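Local coordinates for protein 2-dehydropantoate 2-reductase (Porphyromonas gingivalis, PDB 2QYT) that probably catalyses the NADPH-dependent reduction of 2-dehydropantoate (ketopantoate) to (R)-pantoate, a step of pantothenate biosynthesis, at residues T83-I87 with D173-L177. Residues are numbered along the deposited sequence; the frame is centred on the assembly and turned at random.
With EDO (1,2-ethanediol), chain H.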
ATOM      1  N   THR A  83      10.695 -19.513   4.930  1.00 16.48           N
ATOM      2  CA  THR A  83       9.279 -19.341   4.615  1.00 17.46           C
ATOM      3  C   THR A  83       8.524 -18.729   5.806  1.00 17.10           C
ATOM      4  O   THR A  83       8.903 -18.951   6.970  1.00 18.10           O
ATOM      5  CB  THR A  83       8.647 -20.683   4.242  1.00 16.86           C
ATOM      6  OG1 THR A  83       8.734 -21.494   5.397  1.00 18.55           O
ATOM      7  CG2 THR A  83       9.414 -21.377   3.065  1.00 14.85           C
ATOM      8  N   VAL A  84       7.473 -17.963   5.524  1.00 16.15           N
ATOM      9  CA  VAL A  84       6.689 -17.287   6.569  1.00 14.64           C
ATOM     10  C   VAL A  84       5.187 -17.452   6.288  1.00 15.08           C
ATOM     11  O   VAL A  84       4.776 -17.988   5.237  1.00 14.38           O
ATOM     12  CB  VAL A  84       7.024 -15.743   6.668  1.00 15.22           C
ATOM     13  CG1 VAL A  84       8.512 -15.504   7.024  1.00 14.80           C
ATOM     14  CG2 VAL A  84       6.731 -15.060   5.370  1.00 12.92           C
ATOM     15  N   ASP A  85       4.354 -16.979   7.207  1.00 13.43           N
ATOM     16  CA  ASP A  85       2.907 -17.026   6.970  1.00 14.75           C
ATOM     17  C   ASP A  85       2.353 -15.839   6.132  1.00 14.77           C
ATOM     18  O   ASP A  85       1.431 -16.031   5.348  1.00 14.54           O
ATOM     19  CB  ASP A  85       2.183 -17.229   8.312  1.00 13.97           C
ATOM     20  CG  ASP A  85       2.644 -18.503   8.989  1.00 15.46           C
ATOM     21  OD1 ASP A  85       2.423 -19.554   8.408  1.00 14.82           O
ATOM     22  OD2 ASP A  85       3.288 -18.471  10.047  1.00 18.22           O
ATOM     23  N   TYR A  86       2.936 -14.659   6.334  1.00 14.38           N
ATOM     24  CA  TYR A  86       2.488 -13.396   5.710  1.00 15.68           C
ATOM     25  C   TYR A  86       3.705 -12.626   5.293  1.00 15.11           C
ATOM     26  O   TYR A  86       4.645 -12.510   6.049  1.00 15.00           O
ATOM     27  CB  TYR A  86       1.634 -12.558   6.669  1.00 13.76           C
ATOM     28  CG  TYR A  86       0.460 -13.344   7.253  1.00 14.07           C
ATOM     29  CD1 TYR A  86       0.508 -13.873   8.568  1.00 15.43           C
ATOM     30  CD2 TYR A  86      -0.695 -13.576   6.490  1.00 12.86           C
ATOM     31  CE1 TYR A  86      -0.598 -14.603   9.099  1.00 16.26           C
ATOM     32  CE2 TYR A  86      -1.805 -14.333   7.022  1.00 12.37           C
ATOM     33  CZ  TYR A  86      -1.742 -14.813   8.307  1.00 13.71           C
ATOM     34  OH  TYR A  86      -2.841 -15.494   8.783  1.00 14.82           O
ATOM     35  N   ILE A  87       3.702 -12.203   4.039  1.00 15.18           N
ATOM     36  CA  ILE A  87       4.623 -11.218   3.570  1.00 14.71           C
ATOM     37  C   ILE A  87       3.850  -9.928   3.294  1.00 16.62           C
ATOM     38  O   ILE A  87       2.914  -9.891   2.473  1.00 16.99           O
ATOM     39  CB  ILE A  87       5.341 -11.656   2.283  1.00 15.59           C
ATOM     40  CG1 ILE A  87       6.149 -12.933   2.539  1.00 13.39           C
ATOM     41  CG2 ILE A  87       6.226 -10.486   1.723  1.00 13.07           C
ATOM     42  CD1 ILE A  87       6.605 -13.660   1.237  1.00 14.28           C
ATOM     43  N   ASP A 173      -7.002 -17.897   7.257  1.00 29.88           N
ATOM     44  CA  ASP A 173      -5.743 -17.138   7.209  1.00 29.33           C
ATOM     45  C   ASP A 173      -6.054 -15.646   7.305  1.00 28.03           C
ATOM     46  O   ASP A 173      -5.301 -14.923   7.941  1.00 26.86           O
ATOM     47  CB  ASP A 173      -4.903 -17.448   5.953  1.00 29.36           C
ATOM     48  CG  ASP A 173      -4.040 -18.738   6.091  1.00 32.36           C
ATOM     49  OD1 ASP A 173      -4.034 -19.383   7.176  1.00 31.76           O
ATOM     50  OD2 ASP A 173      -3.351 -19.114   5.097  1.00 32.50           O
ATOM     51  N   GLU A 174      -7.186 -15.217   6.723  1.00 27.11           N
ATOM     52  CA  GLU A 174      -7.621 -13.792   6.743  1.00 26.84           C
ATOM     53  C   GLU A 174      -8.072 -13.295   8.108  1.00 26.69           C
ATOM     54  O   GLU A 174      -7.640 -12.238   8.565  1.00 26.20           O
ATOM     55  CB  GLU A 174      -8.793 -13.580   5.799  1.00 26.68           C
ATOM     56  CG  GLU A 174      -8.462 -13.013   4.505  1.00 24.57           C
ATOM     57  CD  GLU A 174      -9.695 -12.769   3.705  1.00 22.14           C
ATOM     58  OE1 GLU A 174      -9.933 -11.593   3.384  1.00 24.27           O
ATOM     59  OE2 GLU A 174     -10.420 -13.727   3.380  1.00 22.02           O
ATOM     60  N   VAL A 175      -8.990 -14.047   8.718  1.00 26.77           N
ATOM     61  CA  VAL A 175      -9.434 -13.793  10.091  1.00 26.22           C
ATOM     62  C   VAL A 175      -8.214 -13.821  11.007  1.00 25.44           C
ATOM     63  O   VAL A 175      -8.034 -12.947  11.843  1.00 25.09           O
ATOM     64  CB  VAL A 175     -10.495 -14.829  10.541  1.00 26.61           C
ATOM     65  CG1 VAL A 175     -10.859 -14.638  12.020  1.00 27.09           C
ATOM     66  CG2 VAL A 175     -11.745 -14.712   9.685  1.00 26.53           C
ATOM     67  N   ARG A 176      -7.347 -14.810  10.818  1.00 24.33           N
ATOM     68  CA  ARG A 176      -6.126 -14.850  11.597  1.00 23.55           C
ATOM     69  C   ARG A 176      -5.326 -13.560  11.430  1.00 21.42           C
ATOM     70  O   ARG A 176      -4.890 -12.964  12.431  1.00 21.85           O
ATOM     71  CB  ARG A 176      -5.255 -16.061  11.257  1.00 23.07           C
ATOM     72  CG  ARG A 176      -4.095 -16.244  12.242  1.00 24.99           C
ATOM     73  CD  ARG A 176      -3.302 -17.527  11.986  1.00 25.73           C
ATOM     74  NE  ARG A 176      -2.526 -17.531  10.736  1.00 27.58           N
ATOM     75  CZ  ARG A 176      -1.707 -18.526  10.383  1.00 31.54           C
ATOM     76  NH1 ARG A 176      -1.543 -19.572  11.195  1.00 30.88           N
ATOM     77  NH2 ARG A 176      -1.039 -18.490   9.228  1.00 32.08           N
ATOM     78  N   LEU A 177      -5.117 -13.118  10.196  1.00 18.80           N
ATOM     79  CA  LEU A 177      -4.333 -11.879  10.038  1.00 18.37           C
ATOM     80  C   LEU A 177      -5.050 -10.655  10.653  1.00 17.14           C
ATOM     81  O   LEU A 177      -4.420  -9.810  11.276  1.00 16.77           O
ATOM     82  CB  LEU A 177      -3.893 -11.632   8.589  1.00 17.39           C
ATOM     83  CG  LEU A 177      -2.892 -10.475   8.386  1.00 17.23           C
ATOM     84  CD1 LEU A 177      -1.547 -10.738   9.078  1.00 15.85           C
ATOM     85  CD2 LEU A 177      -2.715 -10.244   6.896  1.00 16.94           C
TER
HETATM   86  C1  EDO H 321       5.869 -24.918   3.406  1.00 27.59           C
HETATM   87  O1  EDO H 321       6.613 -24.619   2.197  1.00 26.26           O
HETATM   88  C2  EDO H 321       6.293 -24.153   4.661  1.00 25.53           C
HETATM   89  O2  EDO H 321       7.682 -24.372   4.912  1.00 27.83           O
HETATM   90  O   HOH W   1      -0.836 -17.569   6.126  1.00 13.40           O
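Tyr86 and Leu177 bring the two backbones to 8.2 Å between their CA atoms, where the chain changes direction near Asp85 and runs on along strand 86-89 beside a turn of helix 172-183. At this separation side chains must bridge the gap, and Tyr86 does most of it. Tyr86 OH donates to the carbonyl O of Asp173 (2.7 Å), approaching in the carbonyl plane on a lone pair, although that oxygen already accepts the helical bond from Leu177 N. The same OH receives a nearly straight bond from Arg176 NE, 2.8 Å away with an N-H...O angle of 171°. Donating once and accepting once, the phenol is fixed at its end. With its chain bent at chi3 (69°), Arg176 folds its guanidinium back to this hydroxyl, which lies at the guanidinium edge, in plane. Arg176 NH2 also makes long salt bridges to Asp85 OD1 and, by charge alone, Asp173 OD1 (both 3.7 Å), and a weak bond to a water 2.8 Å from Asp85 O. The second carboxylate oxygens have outside partners: Lys10 N for Asp85 OD2, Lys112 NZ for Asp173 OD2. Leu177 CD1 sits over the centre of one Tyr86 ring face in a CH-pi contact, while the water lies off-centre over the opposite face. Tyr86 thus joins an inner strand of the Rossmann-type parallel sheet, between strands 9-14 and 111-115, to helix 172-183, which follows strand 158-164 of the mixed sheet.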